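Long-range contacts in nickel ABC transporter (Nickel-binding protein) (Bacillus halodurans, PDB 3T66), which probably serves as the extracellular solute-binding component of an ABC transporter, capturing nickel or peptide-like ligands for import: residues I106-L110 with E136-V142; D67-I73 with E128-I134. All blocks are in the same frame, centred on the assembly; numbering follows the deposited sequence.

Contact 1: residues I106-L110 with E136-V142; sequences IENAL and ELVNPNV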
ATOM      1  N   ILE A 106     -11.273  -1.448  13.540  1.00 47.03           N
ATOM      2  CA  ILE A 106     -11.467  -2.835  13.233  1.00 47.09           C
ATOM      3  C   ILE A 106     -12.946  -3.171  13.226  1.00 48.36           C
ATOM      4  O   ILE A 106     -13.395  -3.901  12.349  1.00 48.09           O
ATOM      5  CB  ILE A 106     -10.771  -3.727  14.214  1.00 46.76           C
ATOM      6  CG1 ILE A 106      -9.286  -3.434  14.241  1.00 47.15           C
ATOM      7  CG2 ILE A 106     -10.893  -5.141  13.806  1.00 45.71           C
ATOM      8  CD1 ILE A 106      -8.556  -4.091  15.410  1.00 46.76           C
ATOM      9  N   GLU A 107     -13.707  -2.640  14.180  1.00 50.33           N
ATOM     10  CA  GLU A 107     -15.131  -2.989  14.258  1.00 52.88           C
ATOM     11  C   GLU A 107     -15.860  -2.555  13.006  1.00 53.10           C
ATOM     12  O   GLU A 107     -16.673  -3.332  12.433  1.00 54.24           O
ATOM     13  CB  GLU A 107     -15.831  -2.400  15.495  1.00 54.08           C
ATOM     14  CG  GLU A 107     -17.248  -3.031  15.814  1.00 57.90           C
ATOM     15  CD  GLU A 107     -17.965  -2.404  17.056  1.00 64.35           C
ATOM     16  OE1 GLU A 107     -19.085  -2.878  17.406  1.00 68.14           O
ATOM     17  OE2 GLU A 107     -17.421  -1.448  17.682  1.00 64.82           O
ATOM     18  N   ASN A 108     -15.562  -1.333  12.574  1.00 52.46           N
ATOM     19  CA  ASN A 108     -16.297  -0.733  11.481  1.00 52.22           C
ATOM     20  C   ASN A 108     -15.869  -1.208  10.121  1.00 52.25           C
ATOM     21  O   ASN A 108     -16.539  -0.925   9.136  1.00 53.06           O
ATOM     22  CB  ASN A 108     -16.187   0.771  11.527  1.00 51.81           C
ATOM     23  CG  ASN A 108     -17.047   1.391  12.613  1.00 53.52           C
ATOM     24  OD1 ASN A 108     -17.857   0.735  13.266  1.00 51.12           O
ATOM     25  ND2 ASN A 108     -16.874   2.692  12.800  1.00 56.28           N
ATOM     26  N   ALA A 109     -14.743  -1.914  10.060  1.00 52.34           N
ATOM     27  CA  ALA A 109     -14.131  -2.340   8.787  1.00 51.31           C
ATOM     28  C   ALA A 109     -14.435  -3.797   8.507  1.00 51.27           C
ATOM     29  O   ALA A 109     -14.562  -4.197   7.342  1.00 51.71           O
ATOM     30  CB  ALA A 109     -12.633  -2.152   8.835  1.00 50.68           C
ATOM     31  N   LEU A 110     -14.536  -4.602   9.568  1.00 50.39           N
ATOM     32  CA  LEU A 110     -14.730  -6.005   9.361  1.00 49.09           C
ATOM     33  C   LEU A 110     -16.172  -6.300   9.092  1.00 48.70           C
ATOM     34  O   LEU A 110     -16.460  -7.247   8.382  1.00 48.57           O
ATOM     35  CB  LEU A 110     -14.185  -6.787  10.521  1.00 48.93           C
ATOM     36  CG  LEU A 110     -12.664  -6.786  10.661  1.00 48.92           C
ATOM     37  CD1 LEU A 110     -12.269  -7.891  11.651  1.00 47.01           C
ATOM     38  CD2 LEU A 110     -11.892  -6.942   9.315  1.00 48.73           C
ATOM     39  N   GLU A 136      -9.929  -8.175   4.299  1.00 47.52           N
ATOM     40  CA  GLU A 136      -9.799  -7.394   5.515  1.00 47.31           C
ATOM     41  C   GLU A 136      -9.032  -8.142   6.556  1.00 46.85           C
ATOM     42  O   GLU A 136      -8.450  -7.508   7.441  1.00 48.23           O
ATOM     43  CB  GLU A 136     -11.130  -7.025   6.136  1.00 47.92           C
ATOM     44  CG  GLU A 136     -11.965  -6.020   5.333  1.00 51.70           C
ATOM     45  CD  GLU A 136     -11.399  -4.607   5.269  1.00 56.10           C
ATOM     46  OE1 GLU A 136     -10.456  -4.238   6.050  1.00 58.78           O
ATOM     47  OE2 GLU A 136     -11.938  -3.861   4.421  1.00 57.00           O
ATOM     48  N   LEU A 137      -9.002  -9.475   6.468  1.00 44.63           N
ATOM     49  CA  LEU A 137      -8.324 -10.255   7.498  1.00 42.03           C
ATOM     50  C   LEU A 137      -6.801 -10.238   7.356  1.00 41.58           C
ATOM     51  O   LEU A 137      -6.065 -10.696   8.226  1.00 41.30           O
ATOM     52  CB  LEU A 137      -8.904 -11.656   7.567  1.00 41.15           C
ATOM     53  CG  LEU A 137     -10.405 -11.657   7.860  1.00 39.55           C
ATOM     54  CD1 LEU A 137     -11.007 -13.060   7.853  1.00 37.54           C
ATOM     55  CD2 LEU A 137     -10.696 -10.958   9.185  1.00 39.36           C
ATOM     56  N   VAL A 138      -6.328  -9.666   6.265  1.00 41.40           N
ATOM     57  CA  VAL A 138      -4.908  -9.488   6.066  1.00 41.37           C
ATOM     58  C   VAL A 138      -4.331  -8.415   7.015  1.00 41.49           C
ATOM     59  O   VAL A 138      -3.157  -8.449   7.337  1.00 41.65           O
ATOM     60  CB  VAL A 138      -4.648  -9.050   4.618  1.00 41.99           C
ATOM     61  CG1 VAL A 138      -3.147  -8.804   4.343  1.00 42.48           C
ATOM     62  CG2 VAL A 138      -5.225 -10.020   3.631  1.00 39.49           C
ATOM     63  N   ASN A 139      -5.167  -7.477   7.451  1.00 41.26           N
ATOM     64  CA  ASN A 139      -4.733  -6.345   8.224  1.00 41.46           C
ATOM     65  C   ASN A 139      -4.020  -6.840   9.428  1.00 42.15           C
ATOM     66  O   ASN A 139      -4.590  -7.581  10.224  1.00 42.49           O
ATOM     67  CB  ASN A 139      -5.931  -5.565   8.709  1.00 42.03           C
ATOM     68  CG  ASN A 139      -5.669  -4.076   8.821  1.00 42.64           C
ATOM     69  OD1 ASN A 139      -4.714  -3.635   9.448  1.00 42.14           O
ATOM     70  ND2 ASN A 139      -6.559  -3.289   8.230  1.00 42.07           N
ATOM     71  N   PRO A 140      -2.769  -6.425   9.586  1.00 42.29           N
ATOM     72  CA  PRO A 140      -1.991  -6.792  10.712  1.00 42.44           C
ATOM     73  C   PRO A 140      -2.704  -6.564  12.010  1.00 43.68           C
ATOM     74  O   PRO A 140      -2.383  -7.204  12.999  1.00 44.47           O
ATOM     75  CB  PRO A 140      -0.813  -5.891  10.570  1.00 42.48           C
ATOM     76  CG  PRO A 140      -0.557  -5.990   9.126  1.00 42.72           C
ATOM     77  CD  PRO A 140      -1.932  -5.827   8.542  1.00 41.97           C
ATOM     78  N   ASN A 141      -3.696  -5.687  11.997  1.00 45.22           N
ATOM     79  CA  ASN A 141      -4.570  -5.408  13.146  1.00 45.93           C
ATOM     80  C   ASN A 141      -5.314  -6.540  13.682  1.00 45.95           C
ATOM     81  O   ASN A 141      -5.814  -6.461  14.789  1.00 46.78           O
ATOM     82  CB  ASN A 141      -5.721  -4.575  12.663  1.00 46.69           C
ATOM     83  CG  ASN A 141      -5.347  -3.212  12.537  1.00 50.30           C
ATOM     84  OD1 ASN A 141      -4.254  -2.841  13.015  1.00 55.89           O
ATOM     85  ND2 ASN A 141      -6.186  -2.410  11.882  1.00 49.55           N
ATOM     86  N   VAL A 142      -5.545  -7.523  12.834  1.00 45.14           N
ATOM     87  CA  VAL A 142      -6.447  -8.537  13.177  1.00 44.39           C
ATOM     88  C   VAL A 142      -5.598  -9.744  13.327  1.00 44.42           C
ATOM     89  O   VAL A 142      -6.033 -10.865  13.135  1.00 44.81           O
ATOM     90  CB  VAL A 142      -7.437  -8.741  12.085  1.00 44.31           C
ATOM     91  CG1 VAL A 142      -8.540  -9.616  12.594  1.00 46.00           C
ATOM     92  CG2 VAL A 142      -8.026  -7.468  11.696  1.00 43.97           C
TER
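Apolar side chains carry most of this contact, in which the last turn of helix 104-110 packs against the loop that follows strand 121-126. Leu110 is the central residue: its CA-to-CB bond points sideways, but the branched end reaches across. Both its methyls, CD1 and CD2, lie 4.2 Å from CD2 of Leu137. Leu110 also meets both ends of the curved loop, CD2 being 3.3 Å from Glu136 CB and CD1 4.2 Å from Val142 CG1. A turn earlier, Ile106 sets CG2 4.3 Å from CG2 of Val142. The spacing is helical: residues 106 and 110 lie on one helix face, joined by the backbone hydrogen bond from Leu110 N to Ile106 O (3.1 Å). Helix 104-110 leads into the four-stranded antiparallel sheet that contains 112-118 and 121-126, within a protein of the periplasmic binding protein class, and helix 89-100 adds Leu96 against Val142 and Leu100 against Leu110.

No hydrogen bond crosses between the segments; the remaining contacts set carbon against polar groups. Ile106 CD1 lies 3.7 Å from Asn141 O. Ala109 CB comes no nearer than 4.1 Å to Glu136 OE1, and Ala109 O lies 3.8 Å from Glu136 CG. Glu136 OE1 forms a salt bridge with NH1 of Arg391. Within the loop, Asn139 N to Glu136 O (3.3 Å) and Val142 N to Asn139 O (2.8 Å) shape two successive bends.

Contact 2: residues D67-I73 with E128-I134; sequences DGQHWTI and EPFPEFI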
ATOM      1  N   ASP A  67     -22.600 -16.354  -1.138  1.00 58.25           N
ATOM      2  CA  ASP A  67     -23.280 -15.060  -1.253  1.00 58.31           C
ATOM      3  C   ASP A  67     -22.508 -13.850  -0.720  1.00 58.19           C
ATOM      4  O   ASP A  67     -23.070 -12.769  -0.711  1.00 58.17           O
ATOM      5  CB  ASP A  67     -24.520 -15.115  -0.371  1.00 58.42           C
ATOM      6  CG  ASP A  67     -24.159 -15.239   1.142  1.00 61.24           C
ATOM      7  OD1 ASP A  67     -22.968 -15.495   1.523  1.00 63.94           O
ATOM      8  OD2 ASP A  67     -25.080 -15.103   1.974  1.00 63.97           O
ATOM      9  N   GLY A  68     -21.303 -14.034  -0.164  1.00 57.65           N
ATOM     10  CA  GLY A  68     -20.524 -12.910   0.371  1.00 56.71           C
ATOM     11  C   GLY A  68     -20.947 -12.410   1.744  1.00 56.50           C
ATOM     12  O   GLY A  68     -20.359 -11.470   2.299  1.00 56.30           O
ATOM     13  N   GLN A  69     -21.971 -13.029   2.309  1.00 56.16           N
ATOM     14  CA  GLN A  69     -22.421 -12.639   3.635  1.00 55.60           C
ATOM     15  C   GLN A  69     -22.171 -13.753   4.642  1.00 54.56           C
ATOM     16  O   GLN A  69     -21.739 -13.501   5.773  1.00 55.05           O
ATOM     17  CB  GLN A  69     -23.891 -12.271   3.610  1.00 55.93           C
ATOM     18  CG  GLN A  69     -24.413 -11.898   4.985  1.00 58.52           C
ATOM     19  CD  GLN A  69     -25.685 -11.078   4.956  1.00 59.40           C
ATOM     20  OE1 GLN A  69     -26.071 -10.498   5.963  1.00 60.64           O
ATOM     21  NE2 GLN A  69     -26.330 -11.014   3.803  1.00 60.17           N
ATOM     22  N   HIS A  70     -22.432 -14.984   4.228  1.00 52.79           N
ATOM     23  CA  HIS A  70     -22.140 -16.119   5.076  1.00 51.57           C
ATOM     24  C   HIS A  70     -20.848 -16.734   4.605  1.00 50.41           C
ATOM     25  O   HIS A  70     -20.763 -17.286   3.500  1.00 49.83           O
ATOM     26  CB  HIS A  70     -23.310 -17.095   5.098  1.00 51.54           C
ATOM     27  CG  HIS A  70     -24.604 -16.427   5.442  1.00 51.80           C
ATOM     28  ND1 HIS A  70     -25.110 -16.391   6.728  1.00 51.36           N
ATOM     29  CD2 HIS A  70     -25.464 -15.717   4.678  1.00 51.23           C
ATOM     30  CE1 HIS A  70     -26.240 -15.709   6.736  1.00 51.43           C
ATOM     31  NE2 HIS A  70     -26.469 -15.277   5.507  1.00 52.44           N
ATOM     32  N   TRP A  71     -19.844 -16.563   5.461  1.00 48.94           N
ATOM     33  CA  TRP A  71     -18.488 -16.926   5.171  1.00 48.36           C
ATOM     34  C   TRP A  71     -18.128 -18.093   6.016  1.00 48.70           C
ATOM     35  O   TRP A  71     -18.552 -18.173   7.164  1.00 49.72           O
ATOM     36  CB  TRP A  71     -17.554 -15.791   5.546  1.00 47.78           C
ATOM     37  CG  TRP A  71     -17.740 -14.651   4.716  1.00 46.96           C
ATOM     38  CD1 TRP A  71     -18.599 -13.614   4.927  1.00 44.98           C
ATOM     39  CD2 TRP A  71     -17.097 -14.409   3.484  1.00 46.08           C
ATOM     40  NE1 TRP A  71     -18.513 -12.727   3.907  1.00 46.01           N
ATOM     41  CE2 TRP A  71     -17.598 -13.182   2.995  1.00 46.19           C
ATOM     42  CE3 TRP A  71     -16.141 -15.110   2.733  1.00 46.10           C
ATOM     43  CZ2 TRP A  71     -17.174 -12.621   1.771  1.00 46.26           C
ATOM     44  CZ3 TRP A  71     -15.700 -14.552   1.502  1.00 46.68           C
ATOM     45  CH2 TRP A  71     -16.218 -13.314   1.042  1.00 46.41           C
ATOM     46  N   THR A  72     -17.308 -18.981   5.478  1.00 48.51           N
ATOM     47  CA  THR A  72     -16.867 -20.139   6.225  1.00 48.37           C
ATOM     48  C   THR A  72     -15.369 -20.221   6.164  1.00 47.66           C
ATOM     49  O   THR A  72     -14.802 -20.239   5.068  1.00 47.67           O
ATOM     50  CB  THR A  72     -17.419 -21.419   5.584  1.00 48.88           C
ATOM     51  OG1 THR A  72     -18.804 -21.549   5.907  1.00 49.54           O
ATOM     52  CG2 THR A  72     -16.650 -22.637   6.070  1.00 48.41           C
ATOM     53  N   ILE A  73     -14.740 -20.307   7.328  1.00 46.45           N
ATOM     54  CA  ILE A  73     -13.321 -20.383   7.367  1.00 45.47           C
ATOM     55  C   ILE A  73     -12.905 -21.627   8.111  1.00 45.59           C
ATOM     56  O   ILE A  73     -13.147 -21.715   9.299  1.00 45.10           O
ATOM     57  CB  ILE A  73     -12.729 -19.066   7.951  1.00 45.48           C
ATOM     58  CG1 ILE A  73     -13.131 -17.922   7.030  1.00 44.78           C
ATOM     59  CG2 ILE A  73     -11.196 -19.082   7.989  1.00 43.47           C
ATOM     60  CD1 ILE A  73     -13.384 -16.651   7.714  1.00 46.35           C
ATOM     61  N   GLU A 128     -24.062  -7.317   6.404  1.00 52.86           N
ATOM     62  CA  GLU A 128     -24.537  -7.232   5.032  1.00 54.08           C
ATOM     63  C   GLU A 128     -23.511  -7.899   4.104  1.00 53.77           C
ATOM     64  O   GLU A 128     -22.328  -7.998   4.438  1.00 53.56           O
ATOM     65  CB  GLU A 128     -24.612  -5.762   4.606  1.00 54.99           C
ATOM     66  CG  GLU A 128     -23.244  -5.013   4.565  1.00 57.18           C
ATOM     67  CD  GLU A 128     -23.397  -3.509   4.303  1.00 62.85           C
ATOM     68  OE1 GLU A 128     -22.746  -2.986   3.372  1.00 64.43           O
ATOM     69  OE2 GLU A 128     -24.165  -2.821   5.027  1.00 65.91           O
ATOM     70  N   PRO A 129     -23.942  -8.277   2.896  1.00 53.28           N
ATOM     71  CA  PRO A 129     -23.009  -8.863   1.954  1.00 52.57           C
ATOM     72  C   PRO A 129     -21.752  -8.000   1.817  1.00 52.20           C
ATOM     73  O   PRO A 129     -21.826  -6.817   1.456  1.00 52.57           O
ATOM     74  CB  PRO A 129     -23.799  -8.856   0.642  1.00 52.46           C
ATOM     75  CG  PRO A 129     -25.246  -8.801   1.063  1.00 52.83           C
ATOM     76  CD  PRO A 129     -25.230  -7.933   2.263  1.00 53.37           C
ATOM     77  N   PHE A 130     -20.615  -8.611   2.101  1.00 51.49           N
ATOM     78  CA  PHE A 130     -19.329  -7.951   2.118  1.00 50.81           C
ATOM     79  C   PHE A 130     -18.368  -8.773   1.246  1.00 50.82           C
ATOM     80  O   PHE A 130     -17.641  -9.641   1.732  1.00 51.05           O
ATOM     81  CB  PHE A 130     -18.847  -7.901   3.569  1.00 50.42           C
ATOM     82  CG  PHE A 130     -17.674  -6.988   3.805  1.00 49.33           C
ATOM     83  CD1 PHE A 130     -17.130  -6.868   5.079  1.00 48.49           C
ATOM     84  CD2 PHE A 130     -17.092  -6.272   2.770  1.00 49.00           C
ATOM     85  CE1 PHE A 130     -16.059  -6.015   5.330  1.00 47.39           C
ATOM     86  CE2 PHE A 130     -16.003  -5.417   3.020  1.00 47.55           C
ATOM     87  CZ  PHE A 130     -15.492  -5.292   4.296  1.00 46.62           C
ATOM     88  N   PRO A 131     -18.395  -8.535  -0.058  1.00 50.43           N
ATOM     89  CA  PRO A 131     -17.616  -9.343  -0.967  1.00 49.77           C
ATOM     90  C   PRO A 131     -16.175  -9.223  -0.648  1.00 49.91           C
ATOM     91  O   PRO A 131     -15.423 -10.166  -0.864  1.00 50.41           O
ATOM     92  CB  PRO A 131     -17.848  -8.691  -2.305  1.00 49.28           C
ATOM     93  CG  PRO A 131     -19.187  -8.135  -2.200  1.00 51.14           C
ATOM     94  CD  PRO A 131     -19.334  -7.656  -0.770  1.00 51.19           C
ATOM     95  N   GLU A 132     -15.757  -8.084  -0.123  1.00 49.70           N
ATOM     96  CA  GLU A 132     -14.342  -7.937   0.081  1.00 49.24           C
ATOM     97  C   GLU A 132     -13.964  -8.258   1.496  1.00 48.26           C
ATOM     98  O   GLU A 132     -12.895  -7.876   1.948  1.00 48.06           O
ATOM     99  CB  GLU A 132     -13.830  -6.583  -0.399  1.00 49.77           C
ATOM    100  CG  GLU A 132     -14.725  -5.380  -0.162  1.00 54.74           C
ATOM    101  CD  GLU A 132     -15.867  -5.166  -1.199  1.00 58.66           C
ATOM    102  OE1 GLU A 132     -15.749  -4.249  -2.072  1.00 60.62           O
ATOM    103  OE2 GLU A 132     -16.887  -5.884  -1.102  1.00 58.97           O
ATOM    104  N   PHE A 133     -14.829  -9.013   2.185  1.00 47.56           N
ATOM    105  CA  PHE A 133     -14.609  -9.356   3.600  1.00 46.31           C
ATOM    106  C   PHE A 133     -13.240 -10.034   3.866  1.00 46.93           C
ATOM    107  O   PHE A 133     -12.516  -9.573   4.722  1.00 47.27           O
ATOM    108  CB  PHE A 133     -15.806 -10.145   4.219  1.00 45.97           C
ATOM    109  CG  PHE A 133     -15.499 -10.775   5.566  1.00 42.21           C
ATOM    110  CD1 PHE A 133     -15.432 -10.008   6.709  1.00 41.01           C
ATOM    111  CD2 PHE A 133     -15.229 -12.115   5.674  1.00 40.21           C
ATOM    112  CE1 PHE A 133     -15.087 -10.567   7.960  1.00 41.59           C
ATOM    113  CE2 PHE A 133     -14.884 -12.687   6.931  1.00 41.32           C
ATOM    114  CZ  PHE A 133     -14.816 -11.914   8.065  1.00 39.13           C
ATOM    115  N   ILE A 134     -12.876 -11.102   3.144  1.00 47.35           N
ATOM    116  CA  ILE A 134     -11.636 -11.835   3.443  1.00 47.74           C
ATOM    117  C   ILE A 134     -10.423 -10.949   3.420  1.00 48.47           C
ATOM    118  O   ILE A 134      -9.619 -10.986   4.347  1.00 49.24           O
ATOM    119  CB  ILE A 134     -11.411 -13.077   2.545  1.00 48.04           C
ATOM    120  CG1 ILE A 134     -12.416 -14.171   2.909  1.00 47.37           C
ATOM    121  CG2 ILE A 134     -10.027 -13.689   2.768  1.00 48.10           C
ATOM    122  CD1 ILE A 134     -12.635 -14.372   4.398  1.00 44.55           C
TER
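A single carbonyl, Gly68 O, serves both segments: it accepts a hydrogen bond from Phe130 N across the contact (2.9 Å) and a weak one from the indole NE1 of Trp71 in its own segment (2.8 Å). It sits in the turn between strands 60-64 and 70-75, a beta hairpin of the four-stranded antiparallel sheet in this solute-binding protein, and faces the loop that leaves strand 121-126. Glycine suits the position because phi is 79°. Asp67 shapes the turn from the preceding position, its OD1 accepting from Gln69 N (an Asx turn) and from His70 N, both at 2.8 Å.

Across the contact, Pro129 and Pro131 restrict the backbone around Phe130, and Phe130 N remains available as a donor between them. A type I turn follows from Phe130 to Phe133, closed by Phe133 N to Phe130 O (2.9 Å).

The strand adds its alternate residues Trp71 and Ile73, whose CA-to-CB bonds point toward the loop, while that of Thr72 points away. The wide Trp71 ring reaches from strand into loop, CZ2 at its edge 3.0 Å from Phe130 O. Phe133 CD2 lies over one face; the Phe133 ring and the five-membered ring of Trp71 form an oblique pair inclined at 45°. Ile134, branched and apolar, brings CG1 to 3.6 Å from Trp71 CZ3 and CD1 to 4.1 Å from Ile73 CD1.

From the N terminus the chain first meets 67-73, at the start of strand 70-75, then helix 89-100 and 106-110, then strands 112-118 and 121-126, before a loop brings in 128-134 and 136-142 in succession. Contact 2 therefore closes a loop of 54 residues and contact 1 one of 25; the two cross, since their segments alternate. Together they tie the one loop after strand 121-126 to the hairpin end of the sheet and to helix 104-110. Their centres lie 14 Å apart, yet they touch, mainly at the Phe130 ring, whose CE1 is 3.1 Å from Ala109 O and CZ 3.7 Å from Glu136 CG; Phe133 CD1 also lies 3.4 Å from Leu110 O.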